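Local coordinates for hypothetical protein (Methanosarcina mazei, PDB 2I1S) that is of unknown function but belongs to the plasmid pRiA4b ORF-3-like family, built around one mixed beta sheet with several helices, at residues A[60-71]-A[82-93]; A[130-138]-A[177-188]. All coordinates share one frame; numbering follows the deposited sequence.

Contact 1 (60-71 with 82-93) and contact 2 (130-138 with 177-188) lie at the two ends of one mixed beta sheet. Contact 1 adds the outermost strand 82-84 to 65-69; contact 2 leaves strand 131-136, the outermost strand at the other end, in the company of the C-terminal tail. They fall on opposite sides of the chain's centre, their own centres about 28 Å apart and their nearest atoms about 9 Å apart. Contact 1 is complete along the chain before contact 2 begins. Helix 34-44 connects them indirectly, since it touches Glu85 and Ala88 in the first and Val186 and Phe188 in the second. With the function unassigned, neither contact can be tied to an active site.

Contact 1: residues A[60-71]-A[82-93]; sequences PKTGMLDKIGAE and LVSEKKAKLSDY
Ile68 CG1 and Tyr93 CG each lie anti to their own carbonyl carbon (chi1 -53° and -78°), and from opposite directions the two side chains bring CD1 of the isoleucine over one face of the phenol. The setting is a parallel beta pair, strand 65-69 with strand 82-84, at one end of the mixed sheet. Three backbone bonds stitch it: Val83 N to Lys67 O at 2.8 Å, Gly69 N to Val83 O at 3.0 Å, and Glu85 N to Gly69 O. Ile68 CA also gives a C-H...O contact to Val83 O.

Ile68 suits its buried place because its branches serve different neighbours. CG1 lies alongside Val83, CG2 meets the CB atoms of Glu85 and Ala88, and CD1 stands 4.1 Å from the centroid of the Tyr93 ring, a CH-pi contact. Phe34, from helix 34-44, sets its own ring nearly at right angles to the tyrosine. Leu82 CD1 rests 3.8 Å from Gly69 N. Glu85 lays its CG against the Gly69 carbonyl, while its OE1 is hydrogen-bonded to His53 NE2.

Contacts at the two flanks are mostly polar. Ser84 OG donates to Glu71 OE2 at 2.7 Å on the anti side, somewhat out of the carboxylate plane; the ammonium groups of Lys86 and Lys87 stay beyond salt-bridge distance of the Glu71 carboxylate, yet would probably steady its charge. At the other end Pro60 packs CG against the carbonyl oxygens of Asp92 and Tyr93, and Lys61 reaches Asp92 in a long salt bridge. Tyrosine suits its place by joining an apolar ring face to a polar hydroxyl, which donates to the anti lone pair of Asp66, OH to OD2 2.6 Å, with carboxylate and ring planes 77° apart.

Contact 2: residues A[130-138]-A[177-188]; sequences PICTAGKRA and DPEYFDPKDVSF
Pro130 to Ala138, most of it the edge strand 131-136, faces a C-terminal tail without regular structure, and the two backbones run in opposite senses: Ala138 lies by Pro178, Ala134 by Pro183 and Pro130 by Phe188. A direct backbone bond joins them near the tail's start, Ala138 N to Pro178 O at 2.8 Å. One water links Arg137 N with Glu179 O, and a second links Ala138 O with Pro178 O. The tail begins with a type I turn from Asp177 to Tyr180, whose Asp177 OD1 accepts from Glu179 N as an Asx turn.

Arg137 and Glu179 form a bidentate salt bridge through NE and NH2. NE meets OE1 and NH2 meets OE2, each at 2.9 Å and each on a syn lone pair, with the two flat groups only 5° from coplanar. The glutamate bends at chi2 (-45°) to bring its carboxylate back alongside the arginine, whose remaining nitrogen, NH1, donates to Pro20 O. The paired bonds fix the rotation of both groups.

Phe181 CE2 lies 3.3 Å from Gly135 CA; Gly135, with no side chain, lets the ring carbon lie directly on its CA. Cys132 turns SG anti to its N (chi1 180°), placing the sulfur at the edge of the Phe181 ring, 3.8 Å from CZ, and equally near Pro183 CB. Farther along, the Phe188 ring is sandwiched: Pro130 CB lies over one face, 4.1 Å from the centroid, in a CH-pi contact, and Val186 CG1 over the opposite one. Proline suits the place because its puckered, apolar ring turns C-H groups, CB and CG, onto the aromatic face.

Strand 22-29 bonds to 131-136 and sends Arg24 to Phe181 in a cation-pi contact, helix 146-157 touches Arg137 and Pro178, and helix 34-44 receives Val186 and Phe188.

Contact 1: residues A[60-71]-A[82-93]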
loop_
_atom_site.group_PDB
_atom_site.type_symbol
_atom_site.label_atom_id
_atom_site.label_comp_id
_atom_site.label_asym_id
_atom_site.label_seq_id
_atom_site.Cartn_x
_atom_site.Cartn_y
_atom_site.Cartn_z
ATOM N N PRO A 60 -19.549 3.905 -6.579
ATOM C CA PRO A 60 -20.693 3.025 -6.880
ATOM C C PRO A 60 -22.028 3.734 -7.045
ATOM O O PRO A 60 -22.915 3.207 -7.737
ATOM C CB PRO A 60 -20.765 2.083 -5.676
ATOM C CG PRO A 60 -19.886 2.696 -4.607
ATOM C CD PRO A 60 -18.900 3.581 -5.289
ATOM N N LYS A 61 -22.195 4.898 -6.414
ATOM C CA LYS A 61 -23.438 5.686 -6.603
ATOM C C LYS A 61 -23.451 6.424 -7.940
ATOM O O LYS A 61 -24.508 6.825 -8.392
ATOM C CB LYS A 61 -23.679 6.701 -5.470
ATOM C CG LYS A 61 -23.662 6.144 -4.036
ATOM C CD LYS A 61 -23.822 7.290 -3.016
ATOM C CE LYS A 61 -24.057 6.803 -1.582
ATOM N NZ LYS A 61 -23.175 5.691 -1.143
ATOM N N THR A 62 -22.285 6.621 -8.564
ATOM C CA THR A 62 -22.229 7.355 -9.839
ATOM C C THR A 62 -21.661 6.579 -11.031
ATOM O O THR A 62 -21.961 6.915 -12.172
ATOM C CB THR A 62 -21.488 8.725 -9.726
ATOM O OG1 THR A 62 -20.096 8.511 -9.477
ATOM C CG2 THR A 62 -22.087 9.589 -8.622
ATOM N N GLY A 63 -20.840 5.563 -10.784
ATOM C CA GLY A 63 -20.180 4.842 -11.885
ATOM C C GLY A 63 -19.036 5.633 -12.528
ATOM O O GLY A 63 -18.391 5.148 -13.474
ATOM N N MET A 64 -18.801 6.852 -12.018
ATOM C CA MET A 64 -17.660 7.712 -12.393
ATOM C C MET A 64 -16.450 7.393 -11.522
ATOM O O MET A 64 -16.605 6.919 -10.399
ATOM C CB MET A 64 -17.994 9.204 -12.205
ATOM C CG MET A 64 -19.293 9.681 -12.815
ATOM S SD MET A 64 -19.188 9.856 -14.609
ATOM C CE MET A 64 -17.610 10.724 -14.751
ATOM N N LEU A 65 -15.258 7.687 -12.046
ATOM C CA LEU A 65 -13.981 7.544 -11.335
ATOM C C LEU A 65 -13.724 8.778 -10.460
ATOM O O LEU A 65 -13.553 9.876 -10.969
ATOM C CB LEU A 65 -12.837 7.359 -12.361
ATOM C CG LEU A 65 -11.409 6.977 -11.883
ATOM C CD1 LEU A 65 -11.289 5.504 -11.436
ATOM C CD2 LEU A 65 -10.341 7.278 -12.947
ATOM N N ASP A 66 -13.733 8.598 -9.143
ATOM C CA ASP A 66 -13.424 9.679 -8.190
ATOM C C ASP A 66 -11.955 9.687 -7.795
ATOM O O ASP A 66 -11.366 8.632 -7.599
ATOM C CB ASP A 66 -14.259 9.538 -6.899
ATOM C CG ASP A 66 -15.733 9.872 -7.103
ATOM O OD1 ASP A 66 -16.103 10.448 -8.161
ATOM O OD2 ASP A 66 -16.525 9.582 -6.174
ATOM N N LYS A 67 -11.374 10.877 -7.667
ATOM C CA LYS A 67 -10.058 11.046 -7.079
ATOM C C LYS A 67 -10.228 11.418 -5.604
ATOM O O LYS A 67 -10.954 12.369 -5.276
ATOM C CB LYS A 67 -9.276 12.146 -7.788
ATOM C CG LYS A 67 -8.626 11.766 -9.115
ATOM C CD LYS A 67 -7.456 12.736 -9.412
ATOM C CE LYS A 67 -6.592 12.328 -10.629
ATOM N NZ LYS A 67 -7.304 12.488 -11.938
ATOM N N ILE A 68 -9.551 10.686 -4.715
ATOM C CA ILE A 68 -9.693 10.918 -3.276
ATOM C C ILE A 68 -8.320 11.194 -2.652
ATOM O O ILE A 68 -7.391 10.421 -2.843
ATOM C CB ILE A 68 -10.394 9.709 -2.573
ATOM C CG1 ILE A 68 -11.711 9.355 -3.258
ATOM C CG2 ILE A 68 -10.577 9.951 -1.087
ATOM C CD1 ILE A 68 -12.057 7.874 -3.122
ATOM N N GLY A 69 -8.183 12.299 -1.925
ATOM C CA GLY A 69 -6.892 12.664 -1.367
ATOM C C GLY A 69 -7.006 13.782 -0.365
ATOM O O GLY A 69 -8.105 14.135 0.070
ATOM N N ALA A 70 -5.860 14.334 0.018
ATOM C CA ALA A 70 -5.823 15.337 1.077
ATOM C C ALA A 70 -6.681 16.562 0.786
ATOM O O ALA A 70 -6.762 17.035 -0.343
ATOM C CB ALA A 70 -4.386 15.741 1.396
ATOM N N GLU A 71 -7.327 17.055 1.841
ATOM C CA GLU A 71 -8.128 18.268 1.773
ATOM C C GLU A 71 -7.380 19.473 1.211
ATOM O O GLU A 71 -6.548 20.098 1.885
ATOM C CB GLU A 71 -8.747 18.588 3.129
ATOM C CG GLU A 71 -10.108 17.937 3.297
ATOM C CD GLU A 71 -10.630 17.993 4.716
ATOM O OE1 GLU A 71 -9.999 18.680 5.555
ATOM O OE2 GLU A 71 -11.673 17.354 4.991
ATOM N N LEU A 82 -11.794 16.890 -6.478
ATOM C CA LEU A 82 -11.118 16.053 -5.518
ATOM C C LEU A 82 -12.048 15.790 -4.331
ATOM O O LEU A 82 -12.614 16.727 -3.763
ATOM C CB LEU A 82 -9.795 16.690 -5.073
ATOM C CG LEU A 82 -8.927 15.890 -4.082
ATOM C CD1 LEU A 82 -8.192 14.769 -4.788
ATOM C CD2 LEU A 82 -7.937 16.784 -3.359
ATOM N N VAL A 83 -12.221 14.510 -4.000
ATOM C CA VAL A 83 -13.021 14.049 -2.855
ATOM C C VAL A 83 -12.099 13.943 -1.634
ATOM O O VAL A 83 -10.991 13.401 -1.743
ATOM C CB VAL A 83 -13.710 12.660 -3.160
ATOM C CG1 VAL A 83 -14.376 12.055 -1.921
ATOM C CG2 VAL A 83 -14.730 12.787 -4.315
ATOM N N SER A 84 -12.551 14.479 -0.495
ATOM C CA SER A 84 -11.764 14.535 0.745
ATOM C C SER A 84 -11.680 13.184 1.413
ATOM O O SER A 84 -12.696 12.605 1.772
ATOM C CB SER A 84 -12.346 15.560 1.736
ATOM O OG SER A 84 -11.764 15.437 3.023
ATOM N N GLU A 85 -10.459 12.699 1.576
ATOM C CA GLU A 85 -10.195 11.402 2.160
ATOM C C GLU A 85 -10.548 11.329 3.638
ATOM O O GLU A 85 -10.751 10.246 4.162
ATOM C CB GLU A 85 -8.709 11.031 1.949
ATOM C CG GLU A 85 -7.673 12.005 2.586
ATOM C CD GLU A 85 -6.233 11.504 2.451
ATOM O OE1 GLU A 85 -6.048 10.327 2.110
ATOM O OE2 GLU A 85 -5.279 12.281 2.663
ATOM N N LYS A 86 -10.560 12.473 4.323
ATOM C CA LYS A 86 -10.963 12.525 5.742
ATOM C C LYS A 86 -12.461 12.264 5.837
ATOM O O LYS A 86 -12.925 11.721 6.829
ATOM C CB LYS A 86 -10.643 13.887 6.399
ATOM C CG LYS A 86 -9.173 14.166 6.589
ATOM C CD LYS A 86 -8.941 15.413 7.422
ATOM C CE LYS A 86 -7.449 15.556 7.768
ATOM N NZ LYS A 86 -7.076 16.852 8.389
ATOM N N LYS A 87 -13.190 12.662 4.786
ATOM C CA LYS A 87 -14.641 12.496 4.659
ATOM C C LYS A 87 -15.079 11.190 3.994
ATOM O O LYS A 87 -15.991 10.533 4.478
ATOM C CB LYS A 87 -15.221 13.677 3.874
ATOM C CG LYS A 87 -15.324 14.953 4.705
ATOM C CD LYS A 87 -15.387 16.180 3.826
ATOM C CE LYS A 87 -16.114 17.307 4.542
ATOM N NZ LYS A 87 -16.128 18.506 3.683
ATOM N N ALA A 88 -14.439 10.835 2.877
ATOM C CA ALA A 88 -14.756 9.624 2.113
ATOM C C ALA A 88 -14.566 8.385 2.982
ATOM O O ALA A 88 -13.496 8.192 3.598
ATOM C CB ALA A 88 -13.906 9.549 0.883
ATOM N N LYS A 89 -15.618 7.572 3.062
ATOM C CA LYS A 89 -15.604 6.353 3.861
ATOM C C LYS A 89 -15.384 5.149 2.946
ATOM O O LYS A 89 -15.933 5.118 1.853
ATOM C CB LYS A 89 -16.938 6.221 4.602
ATOM C CG LYS A 89 -17.144 7.235 5.743
ATOM C CD LYS A 89 -16.312 6.846 6.993
ATOM C CE LYS A 89 -17.016 7.173 8.339
ATOM N NZ LYS A 89 -16.571 8.479 8.942
ATOM N N LEU A 90 -14.593 4.163 3.372
ATOM C CA LEU A 90 -14.417 2.929 2.570
ATOM C C LEU A 90 -15.745 2.280 2.216
ATOM O O LEU A 90 -15.941 1.846 1.069
ATOM C CB LEU A 90 -13.553 1.890 3.290
ATOM C CG LEU A 90 -12.125 2.288 3.660
ATOM C CD1 LEU A 90 -11.362 1.061 4.194
ATOM C CD2 LEU A 90 -11.413 2.916 2.496
ATOM N N SER A 91 -16.639 2.242 3.212
ATOM C CA SER A 91 -17.986 1.661 3.131
ATOM C C SER A 91 -18.927 2.338 2.133
ATOM O O SER A 91 -19.957 1.781 1.775
ATOM C CB SER A 91 -18.637 1.638 4.522
ATOM O OG SER A 91 -19.074 2.927 4.939
ATOM N N ASP A 92 -18.572 3.540 1.696
ATOM C CA ASP A 92 -19.307 4.223 0.638
ATOM C C ASP A 92 -18.832 3.830 -0.766
ATOM O O ASP A 92 -19.542 4.075 -1.750
ATOM C CB ASP A 92 -19.188 5.729 0.829
ATOM C CG ASP A 92 -20.061 6.241 1.980
ATOM O OD1 ASP A 92 -21.182 5.702 2.181
ATOM O OD2 ASP A 92 -19.612 7.182 2.683
ATOM N N TYR A 93 -17.647 3.212 -0.847
ATOM C CA TYR A 93 -17.011 2.871 -2.125
ATOM C C TYR A 93 -16.804 1.379 -2.395
ATOM O O TYR A 93 -17.168 0.884 -3.468
ATOM C CB TYR A 93 -15.665 3.572 -2.253
ATOM C CG TYR A 93 -15.763 5.028 -2.629
ATOM C CD1 TYR A 93 -15.750 5.415 -3.956
ATOM C CD2 TYR A 93 -15.833 6.012 -1.652
ATOM C CE1 TYR A 93 -15.830 6.742 -4.309
ATOM C CE2 TYR A 93 -15.919 7.348 -1.990
ATOM C CZ TYR A 93 -15.924 7.715 -3.324
ATOM O OH TYR A 93 -16.002 9.048 -3.679
#

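Contact 2: residues A[130-138]-A[177-188]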
loop_
_atom_site.group_PDB
_atom_site.type_symbol
_atom_site.label_atom_id
_atom_site.label_comp_id
_atom_site.label_asym_id
_atom_site.label_seq_id
_atom_site.Cartn_x
_atom_site.Cartn_y
_atom_site.Cartn_z
ATOM N N PRO A 130 -6.552 -2.194 12.812
ATOM C CA PRO A 130 -6.188 -3.072 11.705
ATOM C C PRO A 130 -5.164 -4.141 12.068
ATOM O O PRO A 130 -4.432 -4.010 13.061
ATOM C CB PRO A 130 -5.629 -2.112 10.648
ATOM C CG PRO A 130 -5.424 -0.848 11.297
ATOM C CD PRO A 130 -5.967 -0.848 12.672
ATOM N N ILE A 131 -5.149 -5.210 11.284
ATOM C CA ILE A 131 -4.127 -6.242 11.410
ATOM C C ILE A 131 -3.495 -6.592 10.074
ATOM O O ILE A 131 -4.110 -6.406 9.025
ATOM C CB ILE A 131 -4.655 -7.567 12.093
ATOM C CG1 ILE A 131 -5.789 -8.220 11.310
ATOM C CG2 ILE A 131 -5.015 -7.349 13.551
ATOM C CD1 ILE A 131 -6.075 -9.638 11.828
ATOM N N CYS A 132 -2.273 -7.109 10.106
ATOM C CA CYS A 132 -1.650 -7.629 8.889
ATOM C C CYS A 132 -1.538 -9.120 9.046
ATOM O O CYS A 132 -0.889 -9.608 9.968
ATOM C CB CYS A 132 -0.272 -6.993 8.655
ATOM S SG CYS A 132 0.600 -7.565 7.174
ATOM N N THR A 133 -2.195 -9.857 8.166
ATOM C CA THR A 133 -2.220 -11.290 8.320
ATOM C C THR A 133 -1.117 -12.043 7.559
ATOM O O THR A 133 -0.773 -13.162 7.951
ATOM C CB THR A 133 -3.594 -11.886 7.936
ATOM O OG1 THR A 133 -3.873 -11.643 6.542
ATOM C CG2 THR A 133 -4.716 -11.330 8.841
ATOM N N ALA A 134 -0.597 -11.443 6.478
ATOM C CA ALA A 134 0.316 -12.091 5.535
ATOM C C ALA A 134 0.928 -11.075 4.556
ATOM O O ALA A 134 0.406 -9.969 4.334
ATOM C CB ALA A 134 -0.437 -13.212 4.745
ATOM N N GLY A 135 2.049 -11.445 3.957
ATOM C CA GLY A 135 2.696 -10.581 2.958
ATOM C C GLY A 135 3.838 -11.314 2.293
ATOM O O GLY A 135 4.256 -12.350 2.766
ATOM N N LYS A 136 4.328 -10.795 1.179
ATOM C CA LYS A 136 5.512 -11.373 0.566
ATOM C C LYS A 136 6.395 -10.207 0.107
ATOM O O LYS A 136 5.873 -9.246 -0.442
ATOM C CB LYS A 136 5.130 -12.220 -0.637
ATOM C CG LYS A 136 5.931 -13.468 -0.836
ATOM C CD LYS A 136 5.585 -14.534 0.155
ATOM C CE LYS A 136 6.565 -15.681 0.067
ATOM N NZ LYS A 136 6.098 -16.893 -0.769
ATOM N N ARG A 137 7.703 -10.336 0.364
ATOM C CA ARG A 137 8.794 -9.512 -0.155
ATOM C C ARG A 137 8.973 -8.239 0.652
ATOM O O ARG A 137 8.027 -7.758 1.278
ATOM C CB ARG A 137 8.647 -9.203 -1.641
ATOM C CG ARG A 137 8.406 -10.439 -2.500
ATOM C CD ARG A 137 8.780 -10.188 -3.909
ATOM N NE ARG A 137 10.216 -10.102 -4.090
ATOM C CZ ARG A 137 10.812 -9.468 -5.099
ATOM N NH1 ARG A 137 10.079 -8.832 -6.010
ATOM N NH2 ARG A 137 12.151 -9.482 -5.202
ATOM N N ALA A 138 10.188 -7.709 0.657
ATOM C CA ALA A 138 10.432 -6.371 1.197
ATOM C C ALA A 138 9.707 -5.293 0.382
ATOM O O ALA A 138 9.711 -5.307 -0.847
ATOM C CB ALA A 138 11.940 -6.086 1.242
ATOM N N ASP A 177 17.424 -7.200 2.595
ATOM C CA ASP A 177 17.062 -8.514 2.011
ATOM C C ASP A 177 15.749 -8.291 1.232
ATOM O O ASP A 177 14.709 -8.040 1.845
ATOM C CB ASP A 177 16.908 -9.555 3.131
ATOM C CG ASP A 177 16.445 -10.922 2.638
ATOM O OD1 ASP A 177 16.185 -11.138 1.428
ATOM O OD2 ASP A 177 16.316 -11.808 3.496
ATOM N N PRO A 178 15.813 -8.277 -0.117
ATOM C CA PRO A 178 14.599 -8.062 -0.926
ATOM C C PRO A 178 13.433 -9.026 -0.643
ATOM O O PRO A 178 12.290 -8.656 -0.923
ATOM C CB PRO A 178 15.088 -8.188 -2.384
ATOM C CG PRO A 178 16.462 -8.792 -2.297
ATOM C CD PRO A 178 17.017 -8.402 -0.955
ATOM N N GLU A 179 13.715 -10.199 -0.057
ATOM C CA GLU A 179 12.685 -11.221 0.211
ATOM C C GLU A 179 12.202 -11.285 1.649
ATOM O O GLU A 179 11.368 -12.142 1.994
ATOM C CB GLU A 179 13.143 -12.654 -0.208
ATOM C CG GLU A 179 13.733 -12.753 -1.613
ATOM C CD GLU A 179 12.904 -12.002 -2.639
ATOM O OE1 GLU A 179 11.642 -12.070 -2.576
ATOM O OE2 GLU A 179 13.515 -11.348 -3.514
ATOM N N TYR A 180 12.717 -10.405 2.500
ATOM C CA TYR A 180 12.334 -10.436 3.902
ATOM C C TYR A 180 11.055 -9.667 4.179
ATOM O O TYR A 180 10.971 -8.467 3.910
ATOM C CB TYR A 180 13.445 -9.901 4.811
ATOM C CG TYR A 180 12.961 -9.841 6.232
ATOM C CD1 TYR A 180 12.765 -11.018 6.965
ATOM C CD2 TYR A 180 12.646 -8.614 6.836
ATOM C CE1 TYR A 180 12.289 -10.985 8.268
ATOM C CE2 TYR A 180 12.160 -8.571 8.159
ATOM C CZ TYR A 180 11.981 -9.761 8.854
ATOM O OH TYR A 180 11.511 -9.742 10.150
ATOM N N PHE A 181 10.058 -10.360 4.728
ATOM C CA PHE A 181 8.902 -9.697 5.301
ATOM C C PHE A 181 8.372 -10.571 6.430
ATOM O O PHE A 181 8.408 -11.785 6.319
ATOM C CB PHE A 181 7.776 -9.485 4.276
ATOM C CG PHE A 181 6.506 -8.902 4.894
ATOM C CD1 PHE A 181 6.511 -7.632 5.469
ATOM C CD2 PHE A 181 5.341 -9.625 4.924
ATOM C CE1 PHE A 181 5.364 -7.094 6.068
ATOM C CE2 PHE A 181 4.190 -9.083 5.507
ATOM C CZ PHE A 181 4.201 -7.817 6.069
ATOM N N ASP A 182 7.862 -9.952 7.486
ATOM C CA ASP A 182 7.248 -10.661 8.588
ATOM C C ASP A 182 6.030 -9.816 8.977
ATOM O O ASP A 182 6.187 -8.649 9.323
ATOM C CB ASP A 182 8.268 -10.757 9.748
ATOM C CG ASP A 182 7.757 -11.559 10.944
ATOM O OD1 ASP A 182 6.532 -11.700 11.105
ATOM O OD2 ASP A 182 8.596 -12.029 11.746
ATOM N N PRO A 183 4.814 -10.380 8.880
ATOM C CA PRO A 183 3.645 -9.539 9.178
ATOM C C PRO A 183 3.589 -8.953 10.597
ATOM O O PRO A 183 2.906 -7.966 10.804
ATOM C CB PRO A 183 2.440 -10.447 8.884
ATOM C CG PRO A 183 2.968 -11.813 8.671
ATOM C CD PRO A 183 4.449 -11.747 8.447
ATOM N N LYS A 184 4.328 -9.552 11.535
ATOM C CA LYS A 184 4.418 -9.099 12.907
ATOM C C LYS A 184 5.364 -7.903 13.117
ATOM O O LYS A 184 5.457 -7.385 14.246
ATOM C CB LYS A 184 4.849 -10.264 13.831
ATOM C CG LYS A 184 3.841 -11.387 13.967
ATOM C CD LYS A 184 4.154 -12.269 15.182
ATOM C CE LYS A 184 4.775 -13.626 14.837
ATOM N NZ LYS A 184 5.875 -13.515 13.830
ATOM N N ASP A 185 6.093 -7.510 12.070
ATOM C CA ASP A 185 6.903 -6.289 12.097
ATOM C C ASP A 185 6.065 -5.019 11.850
ATOM O O ASP A 185 6.494 -3.915 12.178
ATOM C CB ASP A 185 7.995 -6.331 11.015
ATOM C CG ASP A 185 9.093 -7.323 11.315
ATOM O OD1 ASP A 185 9.222 -7.742 12.503
ATOM O OD2 ASP A 185 9.843 -7.667 10.345
ATOM N N VAL A 186 4.899 -5.181 11.232
ATOM C CA VAL A 186 4.043 -4.061 10.902
ATOM C C VAL A 186 3.404 -3.449 12.146
ATOM O O VAL A 186 2.846 -4.153 12.986
ATOM C CB VAL A 186 2.964 -4.437 9.895
ATOM C CG1 VAL A 186 2.038 -3.239 9.627
ATOM C CG2 VAL A 186 3.613 -4.924 8.602
ATOM N N SER A 187 3.468 -2.123 12.230
ATOM C CA SER A 187 2.902 -1.419 13.358
ATOM C C SER A 187 1.901 -0.351 12.881
ATOM O O SER A 187 2.275 0.604 12.170
ATOM C CB SER A 187 4.027 -0.786 14.134
ATOM O OG SER A 187 3.668 -0.821 15.470
ATOM N N PHE A 188 0.635 -0.497 13.264
ATOM C CA PHE A 188 -0.390 0.405 12.751
ATOM C C PHE A 188 -0.630 1.655 13.586
ATOM O O PHE A 188 -0.515 1.625 14.818
ATOM C CB PHE A 188 -1.697 -0.350 12.506
ATOM C CG PHE A 188 -1.616 -1.342 11.399
ATOM C CD1 PHE A 188 -1.813 -0.949 10.069
ATOM C CD2 PHE A 188 -1.373 -2.672 11.678
ATOM C CE1 PHE A 188 -1.750 -1.884 9.028
ATOM C CE2 PHE A 188 -1.292 -3.626 10.659
ATOM C CZ PHE A 188 -1.487 -3.234 9.322
HETATM O O HOH W 1 8.985 -12.649 1.599
HETATM O O HOH W 2 11.517 -6.443 -2.538
#